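Local coordinates for protein NRPS (Penicillium fellutanum, PDB 6NKI) that binds NADPH with a Rossmann-type domain of the male sterility protein family, as part of a fungal nonribosomal peptide synthetase, at residues A73-R77 with N78-R82; H357-W360 with P361-G364; P389-T392 with N393-Q397. One frame throughout, in Å; residues are numbered along the deposited sequence.

Interaction 1: A73-R77 with N78-R82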
ATOM      1  N   ALA A  73      11.271 -13.110   9.570  1.00106.95           N
ATOM      2  CA  ALA A  73      10.727 -12.087   8.689  1.00106.32           C
ATOM      3  C   ALA A  73      11.793 -11.394   7.871  1.00112.22           C
ATOM      4  O   ALA A  73      11.468 -10.455   7.137  1.00111.28           O
ATOM      5  CB  ALA A  73       9.949 -11.037   9.484  1.00103.03           C
ATOM      6  N   ARG A  74      13.052 -11.815   7.997  1.00122.94           N
ATOM      7  CA  ARG A  74      14.124 -11.389   7.092  1.00133.58           C
ATOM      8  C   ARG A  74      14.330  -9.875   7.131  1.00125.41           C
ATOM      9  O   ARG A  74      14.575  -9.238   6.104  1.00121.78           O
ATOM     10  CB  ARG A  74      13.847 -11.858   5.662  1.00146.74           C
ATOM     11  CG  ARG A  74      13.806 -13.362   5.502  1.00158.15           C
ATOM     12  CD  ARG A  74      13.346 -13.684   4.105  1.00169.68           C
ATOM     13  NE  ARG A  74      13.150 -15.111   3.885  1.00178.48           N
ATOM     14  CZ  ARG A  74      12.648 -15.615   2.763  1.00182.07           C
ATOM     15  NH1 ARG A  74      12.492 -16.925   2.625  1.00185.05           N
ATOM     16  NH2 ARG A  74      12.295 -14.796   1.781  1.00183.56           N
ATOM     17  N   TRP A  75      14.229  -9.292   8.325  1.00114.10           N
ATOM     18  CA  TRP A  75      14.622  -7.908   8.517  1.00102.40           C
ATOM     19  C   TRP A  75      15.853  -7.759   9.401  1.00 96.29           C
ATOM     20  O   TRP A  75      16.412  -6.654   9.491  1.00 92.68           O
ATOM     21  CB  TRP A  75      13.454  -7.081   9.073  1.00 99.95           C
ATOM     22  CG  TRP A  75      12.888  -7.432  10.456  1.00102.07           C
ATOM     23  CD1 TRP A  75      11.778  -8.195  10.731  1.00101.77           C
ATOM     24  CD2 TRP A  75      13.374  -6.971  11.730  1.00101.30           C
ATOM     25  NE1 TRP A  75      11.561  -8.242  12.087  1.00106.63           N
ATOM     26  CE2 TRP A  75      12.523  -7.495  12.721  1.00103.99           C
ATOM     27  CE3 TRP A  75      14.448  -6.175  12.124  1.00101.10           C
ATOM     28  CZ2 TRP A  75      12.717  -7.239  14.085  1.00101.89           C
ATOM     29  CZ3 TRP A  75      14.645  -5.929  13.483  1.00 99.79           C
ATOM     30  CH2 TRP A  75      13.789  -6.462  14.440  1.00100.59           C
ATOM     31  N   TRP A  76      16.321  -8.846  10.008  1.00 96.79           N
ATOM     32  CA  TRP A  76      17.285  -8.741  11.093  1.00 98.15           C
ATOM     33  C   TRP A  76      18.681  -8.404  10.583  1.00 96.95           C
ATOM     34  O   TRP A  76      19.144  -8.950   9.583  1.00 97.79           O
ATOM     35  CB  TRP A  76      17.336 -10.029  11.931  1.00 95.88           C
ATOM     36  CG  TRP A  76      18.366  -9.886  12.986  1.00 96.47           C
ATOM     37  CD1 TRP A  76      19.610 -10.439  12.986  1.00100.18           C
ATOM     38  CD2 TRP A  76      18.294  -9.056  14.153  1.00 96.57           C
ATOM     39  NE1 TRP A  76      20.309 -10.034  14.103  1.00100.90           N
ATOM     40  CE2 TRP A  76      19.522  -9.182  14.833  1.00 98.11           C
ATOM     41  CE3 TRP A  76      17.306  -8.224  14.698  1.00 97.89           C
ATOM     42  CZ2 TRP A  76      19.795  -8.496  16.028  1.00 98.58           C
ATOM     43  CZ3 TRP A  76      17.575  -7.549  15.893  1.00 94.16           C
ATOM     44  CH2 TRP A  76      18.810  -7.690  16.538  1.00 95.07           C
ATOM     45  N   ARG A  77      19.339  -7.485  11.292  1.00 99.97           N
ATOM     46  CA  ARG A  77      20.740  -7.117  11.119  1.00104.27           C
ATOM     47  C   ARG A  77      21.371  -7.023  12.502  1.00103.71           C
ATOM     48  O   ARG A  77      20.750  -6.472  13.418  1.00 99.41           O
ATOM     49  CB  ARG A  77      20.869  -5.769  10.404  1.00112.15           C
ATOM     50  CG  ARG A  77      20.417  -5.705   8.950  1.00120.97           C
ATOM     51  CD  ARG A  77      20.584  -4.265   8.448  1.00127.05           C
ATOM     52  NE  ARG A  77      20.187  -4.148   7.044  1.00136.57           N
ATOM     53  CZ  ARG A  77      18.934  -3.993   6.626  1.00144.73           C
ATOM     54  NH1 ARG A  77      17.897  -3.969   7.464  1.00147.16           N
ATOM     55  NH2 ARG A  77      18.705  -3.877   5.327  1.00152.54           N
ATOM     56  N   ASN A  78      22.602  -7.535  12.657  1.00110.30           N
ATOM     57  CA  ASN A  78      23.216  -7.540  13.982  1.00117.29           C
ATOM     58  C   ASN A  78      23.477  -6.128  14.490  1.00116.38           C
ATOM     59  O   ASN A  78      23.545  -5.922  15.704  1.00117.12           O
ATOM     60  CB  ASN A  78      24.515  -8.369  14.005  1.00125.86           C
ATOM     61  CG  ASN A  78      25.654  -7.742  13.195  1.00135.43           C
ATOM     62  OD1 ASN A  78      25.518  -6.663  12.617  1.00137.56           O
ATOM     63  ND2 ASN A  78      26.802  -8.418  13.179  1.00139.70           N
ATOM     64  N   ASP A  79      23.614  -5.154  13.587  1.00117.85           N
ATOM     65  CA  ASP A  79      23.730  -3.752  13.974  1.00120.31           C
ATOM     66  C   ASP A  79      22.620  -3.315  14.916  1.00112.18           C
ATOM     67  O   ASP A  79      22.790  -2.334  15.649  1.00111.27           O
ATOM     68  CB  ASP A  79      23.738  -2.879  12.711  1.00128.30           C
ATOM     69  CG  ASP A  79      23.768  -1.398  13.022  1.00142.55           C
ATOM     70  OD1 ASP A  79      24.790  -0.926  13.569  1.00154.69           O
ATOM     71  OD2 ASP A  79      22.777  -0.701  12.703  1.00139.86           O
ATOM     72  N   TYR A  80      21.494  -4.018  14.904  1.00107.91           N
ATOM     73  CA  TYR A  80      20.330  -3.602  15.659  1.00105.48           C
ATOM     74  C   TYR A  80      20.371  -4.045  17.110  1.00103.51           C
ATOM     75  O   TYR A  80      19.472  -3.672  17.870  1.00101.02           O
ATOM     76  CB  TYR A  80      19.049  -4.133  15.009  1.00106.81           C
ATOM     77  CG  TYR A  80      18.636  -3.448  13.720  1.00109.53           C
ATOM     78  CD1 TYR A  80      18.244  -2.115  13.722  1.00110.86           C
ATOM     79  CD2 TYR A  80      18.535  -4.153  12.525  1.00107.36           C
ATOM     80  CE1 TYR A  80      17.836  -1.478  12.563  1.00108.36           C
ATOM     81  CE2 TYR A  80      18.112  -3.527  11.357  1.00104.84           C
ATOM     82  CZ  TYR A  80      17.766  -2.190  11.389  1.00106.44           C
ATOM     83  OH  TYR A  80      17.338  -1.541  10.261  1.00105.42           O
ATOM     84  N   ARG A  81      21.358  -4.847  17.512  1.00105.50           N
ATOM     85  CA  ARG A  81      21.470  -5.179  18.924  1.00108.17           C
ATOM     86  C   ARG A  81      21.643  -3.927  19.776  1.00108.75           C
ATOM     87  O   ARG A  81      21.106  -3.857  20.886  1.00107.80           O
ATOM     88  CB  ARG A  81      22.632  -6.145  19.167  1.00114.49           C
ATOM     89  CG  ARG A  81      22.414  -7.561  18.656  1.00117.90           C
ATOM     90  CD  ARG A  81      23.539  -8.505  19.125  1.00126.51           C
ATOM     91  NE  ARG A  81      23.319  -9.894  18.707  1.00132.47           N
ATOM     92  CZ  ARG A  81      23.872 -10.457  17.635  1.00132.96           C
ATOM     93  NH1 ARG A  81      24.712  -9.763  16.878  1.00132.78           N
ATOM     94  NH2 ARG A  81      23.602 -11.720  17.333  1.00134.18           N
ATOM     95  N   ARG A  82      22.360  -2.915  19.267  1.00107.80           N
ATOM     96  CA  ARG A  82      22.757  -1.789  20.114  1.00111.88           C
ATOM     97  C   ARG A  82      21.599  -0.863  20.473  1.00104.72           C
ATOM     98  O   ARG A  82      21.798   0.069  21.260  1.00 98.92           O
ATOM     99  CB  ARG A  82      23.856  -0.966  19.443  1.00117.87           C
ATOM    100  CG  ARG A  82      23.379  -0.162  18.247  1.00120.17           C
ATOM    101  CD  ARG A  82      24.525   0.634  17.680  1.00124.58           C
ATOM    102  NE  ARG A  82      25.489  -0.225  17.013  1.00128.99           N
ATOM    103  CZ  ARG A  82      26.751   0.112  16.795  1.00136.46           C
ATOM    104  NH1 ARG A  82      27.213   1.268  17.241  1.00143.00           N
ATOM    105  NH2 ARG A  82      27.566  -0.722  16.174  1.00138.85           N
TER
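Tyr80 N donates to Arg77 O (3.0 Å, N-H...O 162°), and with the bond from Arg81 N to Asn78 O it winds residues 78-82 into a 3-10 turn within the helix-to-strand connection of a Rossmann-type fold, between helix 59-72 and strand 84-88. Arg77 and Tyr80 run side by side on this turn and point the same way. Arg77 CB meets Tyr80 CD2 at 3.5 Å, and farther out Arg77 CD lies 3.9 Å from Tyr80 CE2. The guanidinium and phenol planes stand 71° apart, which rules out flat stacking; the aliphatic part of the arginine does the touching. Trp76 has its CG anti to the backbone N (chi1 178°), and its six-membered ring meets the base of the tyrosine side chain, with Trp76 CZ3 3.8 Å from Tyr80 CB. Trp75 joins the turn to helix 32-43: its indole stacks with His39 and its NE1 is hydrogen-bonded to Thr35, while Leu42 and Val43 receive Tyr80. Across the turn the Arg81 chain crosses Trp76 at about a right angle, placing Arg81 CG at the indole edge, near the ring plane, 3.8 Å from Trp76 CZ2.

Interaction 2: H357-W360 with P361-G364; sequences HPLW and PLMG
Leu359 meets both Leu362 and Met363 where a type I beta turn, His357 to Trp360, leads into helix 363-369. The apolar contacts of Leu359 use different parts of its side chain. Out on the branch, Leu359 CD2 approaches Leu362 CD1, methyl to methyl, at 4.2 Å. Closer to the backbone, the end of Met363 reaches back along the chain, so that Met363 CE rests 3.5 Å from Leu359 CB. The methionine gets there by bending at chi2 (-67°), which folds its thioether toward the preceding turn; the exact path of its CG is doubtful, because the model places that atom too near the leucine carbonyl. The side chain of Leu362 is about 9 Å from the bound NADPH.

The turn is closed by a backbone bond, Trp360 N to His357 O, 3.0 Å. The next carbonyl, Pro358 O, accepts a hydrogen bond from Arg251 NH2, which ties the turn to helix 248-259. Pro361, lacking an N-H, adds no donor and instead presents ring carbon to these carbonyls, its CD lying 3.3 Å from His357 O and 3.4 Å from Pro358 O.

Ring packing completes the corner. Pro358 CD lies 3.6 Å above one face of the His357 imidazole, offset toward the rim, and the edge of the same imidazole faces the backbone at Leu359 C and Trp360 N. Trp360 CB packs against the proline ring, 3.4 Å from Pro361 CD, and the side chain goes on to Val350.

The corner touches two helices. Val346 and Val350 of helix 339-351 receive Leu359, His357, Trp360 and Met363, whereas Thr255, Arg251 and Leu248 of helix 248-259 pack against His357, Leu359 and Leu362.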
ATOM      1  N   HIS A 357      -2.333 -32.320  12.888  1.00145.90           N
ATOM      2  CA  HIS A 357      -3.015 -31.681  11.770  1.00140.61           C
ATOM      3  C   HIS A 357      -3.292 -30.217  12.083  1.00130.42           C
ATOM      4  O   HIS A 357      -3.859 -29.911  13.138  1.00130.70           O
ATOM      5  CB  HIS A 357      -4.319 -32.389  11.418  1.00148.39           C
ATOM      6  CG  HIS A 357      -4.969 -31.844  10.180  1.00151.19           C
ATOM      7  ND1 HIS A 357      -5.860 -30.793  10.207  1.00149.13           N
ATOM      8  CD2 HIS A 357      -4.815 -32.171   8.874  1.00152.96           C
ATOM      9  CE1 HIS A 357      -6.251 -30.517   8.976  1.00147.34           C
ATOM     10  NE2 HIS A 357      -5.627 -31.334   8.147  1.00148.98           N
ATOM     11  N   PRO A 358      -2.934 -29.294  11.183  1.00124.24           N
ATOM     12  CA  PRO A 358      -2.983 -27.859  11.529  1.00118.31           C
ATOM     13  C   PRO A 358      -4.385 -27.323  11.786  1.00112.51           C
ATOM     14  O   PRO A 358      -4.506 -26.274  12.431  1.00101.09           O
ATOM     15  CB  PRO A 358      -2.342 -27.176  10.309  1.00115.37           C
ATOM     16  CG  PRO A 358      -1.501 -28.242   9.665  1.00117.57           C
ATOM     17  CD  PRO A 358      -2.269 -29.533   9.892  1.00123.40           C
ATOM     18  N   LEU A 359      -5.445 -27.996  11.319  1.00118.56           N
ATOM     19  CA  LEU A 359      -6.811 -27.564  11.604  1.00122.09           C
ATOM     20  C   LEU A 359      -7.459 -28.310  12.758  1.00131.16           C
ATOM     21  O   LEU A 359      -8.621 -28.034  13.076  1.00134.19           O
ATOM     22  CB  LEU A 359      -7.720 -27.693  10.376  1.00118.91           C
ATOM     23  CG  LEU A 359      -7.619 -26.731   9.198  1.00112.05           C
ATOM     24  CD1 LEU A 359      -8.672 -27.113   8.184  1.00114.12           C
ATOM     25  CD2 LEU A 359      -7.789 -25.274   9.618  1.00107.60           C
ATOM     26  N   TRP A 360      -6.762 -29.248  13.384  1.00137.86           N
ATOM     27  CA  TRP A 360      -7.298 -29.850  14.596  1.00153.66           C
ATOM     28  C   TRP A 360      -7.498 -28.837  15.725  1.00151.56           C
ATOM     29  O   TRP A 360      -8.484 -28.966  16.460  1.00152.02           O
ATOM     30  CB  TRP A 360      -6.392 -31.006  15.022  1.00173.61           C
ATOM     31  CG  TRP A 360      -6.847 -31.804  16.209  1.00192.09           C
ATOM     32  CD1 TRP A 360      -8.034 -32.472  16.358  1.00201.87           C
ATOM     33  CD2 TRP A 360      -6.083 -32.076  17.386  1.00201.27           C
ATOM     34  NE1 TRP A 360      -8.066 -33.108  17.577  1.00208.81           N
ATOM     35  CE2 TRP A 360      -6.879 -32.883  18.224  1.00208.23           C
ATOM     36  CE3 TRP A 360      -4.808 -31.701  17.821  1.00205.43           C
ATOM     37  CZ2 TRP A 360      -6.440 -33.322  19.471  1.00213.84           C
ATOM     38  CZ3 TRP A 360      -4.374 -32.138  19.060  1.00209.43           C
ATOM     39  CH2 TRP A 360      -5.188 -32.939  19.870  1.00212.62           C
ATOM     40  N   PRO A 361      -6.592 -27.868  15.927  1.00142.25           N
ATOM     41  CA  PRO A 361      -6.805 -26.818  16.917  1.00136.46           C
ATOM     42  C   PRO A 361      -7.963 -25.858  16.590  1.00131.22           C
ATOM     43  O   PRO A 361      -8.635 -25.433  17.498  1.00130.59           O
ATOM     44  CB  PRO A 361      -5.462 -26.083  16.921  1.00134.49           C
ATOM     45  CG  PRO A 361      -4.489 -27.109  16.391  1.00137.66           C
ATOM     46  CD  PRO A 361      -5.276 -27.813  15.312  1.00140.20           C
ATOM     47  N   LEU A 362      -8.158 -25.536  15.308  1.00127.84           N
ATOM     48  CA  LEU A 362      -9.148 -24.510  14.869  1.00125.37           C
ATOM     49  C   LEU A 362     -10.521 -25.077  14.491  1.00123.93           C
ATOM     50  O   LEU A 362     -11.391 -24.268  14.138  1.00118.76           O
ATOM     51  CB  LEU A 362      -8.564 -23.784  13.650  1.00125.04           C
ATOM     52  CG  LEU A 362      -7.302 -22.951  13.864  1.00124.95           C
ATOM     53  CD1 LEU A 362      -6.766 -22.418  12.551  1.00127.48           C
ATOM     54  CD2 LEU A 362      -7.545 -21.823  14.849  1.00129.66           C
ATOM     55  N   MET A 363     -10.760 -26.377  14.632  1.00130.39           N
ATOM     56  CA  MET A 363     -12.037 -26.949  14.125  1.00136.56           C
ATOM     57  C   MET A 363     -13.274 -26.296  14.753  1.00145.23           C
ATOM     58  O   MET A 363     -14.290 -26.194  14.053  1.00145.16           O
ATOM     59  CB  MET A 363     -12.089 -28.461  14.334  1.00138.49           C
ATOM     60  CG  MET A 363     -11.127 -29.193  13.444  1.00135.72           C
ATOM     61  SD  MET A 363     -11.630 -29.047  11.728  1.00130.76           S
ATOM     62  CE  MET A 363     -10.331 -29.998  10.950  1.00130.64           C
ATOM     63  N   GLY A 364     -13.220 -25.942  16.033  1.00154.68           N
ATOM     64  CA  GLY A 364     -14.364 -25.326  16.684  1.00162.31           C
ATOM     65  C   GLY A 364     -14.816 -24.063  15.970  1.00162.73           C
ATOM     66  O   GLY A 364     -16.017 -23.827  15.806  1.00163.84           O
TER

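Interaction 3: P389-T392 with N393-Q397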
ATOM      1  N   PRO A 389      -8.905   0.751  -5.779  1.00 93.72           N
ATOM      2  CA  PRO A 389      -8.373  -0.357  -6.585  1.00 90.19           C
ATOM      3  C   PRO A 389      -6.906  -0.658  -6.352  1.00 84.78           C
ATOM      4  O   PRO A 389      -6.504  -1.826  -6.450  1.00 85.14           O
ATOM      5  CB  PRO A 389      -8.614   0.139  -8.014  1.00101.14           C
ATOM      6  CG  PRO A 389      -9.713   1.154  -7.890  1.00107.30           C
ATOM      7  CD  PRO A 389      -9.460   1.826  -6.603  1.00102.71           C
ATOM      8  N   SER A 390      -6.084   0.350  -6.062  1.00 84.88           N
ATOM      9  CA  SER A 390      -4.656   0.095  -5.878  1.00 84.15           C
ATOM     10  C   SER A 390      -4.377  -0.718  -4.615  1.00 74.80           C
ATOM     11  O   SER A 390      -3.411  -1.496  -4.578  1.00 72.22           O
ATOM     12  CB  SER A 390      -3.883   1.425  -5.860  1.00 78.39           C
ATOM     13  OG  SER A 390      -4.237   2.271  -4.779  1.00 73.74           O
ATOM     14  N   LEU A 391      -5.213  -0.567  -3.593  1.00 71.59           N
ATOM     15  CA  LEU A 391      -4.981  -1.283  -2.346  1.00 73.89           C
ATOM     16  C   LEU A 391      -5.476  -2.708  -2.478  1.00 77.34           C
ATOM     17  O   LEU A 391      -4.769  -3.651  -2.101  1.00 67.31           O
ATOM     18  CB  LEU A 391      -5.652  -0.535  -1.181  1.00 73.79           C
ATOM     19  CG  LEU A 391      -5.740  -1.112   0.232  1.00 69.51           C
ATOM     20  CD1 LEU A 391      -4.390  -1.326   0.854  1.00 67.48           C
ATOM     21  CD2 LEU A 391      -6.617  -0.241   1.084  1.00 70.55           C
ATOM     22  N   THR A 392      -6.670  -2.859  -3.058  1.00 83.30           N
ATOM     23  CA  THR A 392      -7.166  -4.163  -3.474  1.00 83.38           C
ATOM     24  C   THR A 392      -6.096  -4.913  -4.238  1.00 87.21           C
ATOM     25  O   THR A 392      -5.820  -6.078  -3.939  1.00 93.36           O
ATOM     26  CB  THR A 392      -8.418  -3.990  -4.328  1.00 72.96           C
ATOM     27  OG1 THR A 392      -9.357  -3.146  -3.653  1.00 73.44           O
ATOM     28  CG2 THR A 392      -9.079  -5.352  -4.615  1.00 76.84           C
ATOM     29  N   ASN A 393      -5.446  -4.258  -5.208  1.00 87.80           N
ATOM     30  CA  ASN A 393      -4.457  -4.991  -5.992  1.00 92.76           C
ATOM     31  C   ASN A 393      -3.238  -5.369  -5.163  1.00 75.87           C
ATOM     32  O   ASN A 393      -2.653  -6.440  -5.364  1.00 69.59           O
ATOM     33  CB  ASN A 393      -3.936  -4.216  -7.200  1.00 94.70           C
ATOM     34  CG  ASN A 393      -3.062  -5.105  -8.083  1.00 84.80           C
ATOM     35  OD1 ASN A 393      -3.403  -6.274  -8.312  1.00 74.46           O
ATOM     36  ND2 ASN A 393      -1.828  -4.668  -8.305  1.00 73.69           N
ATOM     37  N   MET A 394      -2.816  -4.502  -4.253  1.00 77.25           N
ATOM     38  CA  MET A 394      -1.557  -4.777  -3.560  1.00 80.90           C
ATOM     39  C   MET A 394      -1.712  -5.868  -2.498  1.00 73.51           C
ATOM     40  O   MET A 394      -0.743  -6.588  -2.226  1.00 71.16           O
ATOM     41  CB  MET A 394      -0.999  -3.519  -2.923  1.00 88.83           C
ATOM     42  CG  MET A 394       0.507  -3.612  -2.757  1.00101.81           C
ATOM     43  SD  MET A 394       1.352  -3.563  -4.374  1.00114.68           S
ATOM     44  CE  MET A 394       2.989  -4.193  -3.980  1.00119.07           C
ATOM     45  N   ILE A 395      -2.900  -6.006  -1.896  1.00 73.92           N
ATOM     46  CA  ILE A 395      -3.115  -7.169  -1.037  1.00 89.47           C
ATOM     47  C   ILE A 395      -3.291  -8.421  -1.886  1.00 86.19           C
ATOM     48  O   ILE A 395      -2.719  -9.466  -1.554  1.00 77.67           O
ATOM     49  CB  ILE A 395      -4.302  -6.972  -0.073  1.00 93.88           C
ATOM     50  CG1 ILE A 395      -5.585  -6.802  -0.833  1.00102.65           C
ATOM     51  CG2 ILE A 395      -4.188  -5.710   0.776  1.00 88.58           C
ATOM     52  CD1 ILE A 395      -6.718  -6.537   0.051  1.00106.47           C
ATOM     53  N   ARG A 396      -4.064  -8.343  -2.982  1.00 88.62           N
ATOM     54  CA  ARG A 396      -4.117  -9.449  -3.936  1.00 87.49           C
ATOM     55  C   ARG A 396      -2.739  -9.983  -4.277  1.00 81.46           C
ATOM     56  O   ARG A 396      -2.529 -11.195  -4.243  1.00 70.41           O
ATOM     57  CB  ARG A 396      -4.900  -9.032  -5.186  1.00 92.16           C
ATOM     58  CG  ARG A 396      -4.633  -9.889  -6.389  1.00 93.59           C
ATOM     59  CD  ARG A 396      -5.554  -9.683  -7.544  1.00 93.91           C
ATOM     60  NE  ARG A 396      -5.659  -8.301  -7.997  1.00 90.65           N
ATOM     61  CZ  ARG A 396      -6.786  -7.580  -7.962  1.00 85.14           C
ATOM     62  NH1 ARG A 396      -7.960  -8.122  -7.614  1.00 82.52           N
ATOM     63  NH2 ARG A 396      -6.739  -6.300  -8.306  1.00 82.60           N
ATOM     64  N   GLN A 397      -1.784  -9.115  -4.552  1.00 71.89           N
ATOM     65  CA  GLN A 397      -0.455  -9.629  -4.822  1.00 73.75           C
ATOM     66  C   GLN A 397       0.182 -10.183  -3.557  1.00 72.44           C
ATOM     67  O   GLN A 397       1.032 -11.074  -3.625  1.00 76.39           O
ATOM     68  CB  GLN A 397       0.445  -8.532  -5.435  1.00 72.59           C
ATOM     69  CG  GLN A 397      -0.052  -7.971  -6.706  1.00 77.88           C
ATOM     70  CD  GLN A 397      -0.189  -9.015  -7.796  1.00 81.82           C
ATOM     71  OE1 GLN A 397      -1.303  -9.358  -8.177  1.00 74.29           O
ATOM     72  NE2 GLN A 397       0.946  -9.504  -8.318  1.00 81.05           N
TER
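The Arg396 guanidinium has Thr392 O over one face and the carboxamide oxygen of Asn393 at its edge, close to its plane, in the first turns of alpha helix 389-410. Arg396 NE donates to Asn393 OD1 at 3.0 Å with an N-H...O angle of 150°, in the carbonyl plane and on a lone pair of the amide; NH2 adds a weak, longer bond to the same oxygen. The pair of bonds, one of them weak, probably helps to fix the rotation of the guanidinium. The arginine chain is extended as far as CD and then bends at chi3 (54°), turning its head back over the helix instead of outward. Its remaining terminal nitrogen, NH1, forms a salt bridge with Asp321, whose negative charge probably balances the arginine.

Beneath these groups runs regular i to i+4 bonding: Asn393 N to Pro389 O (2.9 Å), Met394 N to Ser390 O (3.1 Å), Ile395 N to Leu391 O and Arg396 N to Thr392 O (both 3.0 Å). Thr392 OG1 is in turn hydrogen-bonded to Pro388 O, just before the helix.

The sides of the helix have different neighbours. Leu391 and Ile395 pack on Trp278 of the same chain, and Thr392 and Ile395 reach Leu317 of strand 316-318. Another side meets the second subunit: Ser390 OG is hydrogen-bonded to Asp315 there, Asn393 and Arg396 pack on His285 of that subunit, and Met394 touches Trp278 of its own chain and Trp278 of the second subunit. The helix is thus part of the dimer interface. On its own-chain side, one turn apart, Leu391 CD1 approaches Ile395 CG2 at 4.4 Å.

The three contacts come in series along the chain and do not touch. Interaction 1 lies at the rim of the seven-stranded parallel sheet, in the connection to its outermost strand 84-88. Interactions 2 and 3 belong to the C-terminal helices, at the start of helix 363-369 and of helix 389-410, which follow each other in the chain; their centres are about 29 Å apart. Interaction 1 is about 34 Å from interaction 2 and about 29 Å from interaction 3, centre to centre. The side chains of Trp75, Leu362 and Ile395 are about 12, 9 and 12 Å from the bound NADPH, so each contact lies near the nucleotide without touching the others, and interaction 3 also meets the second subunit.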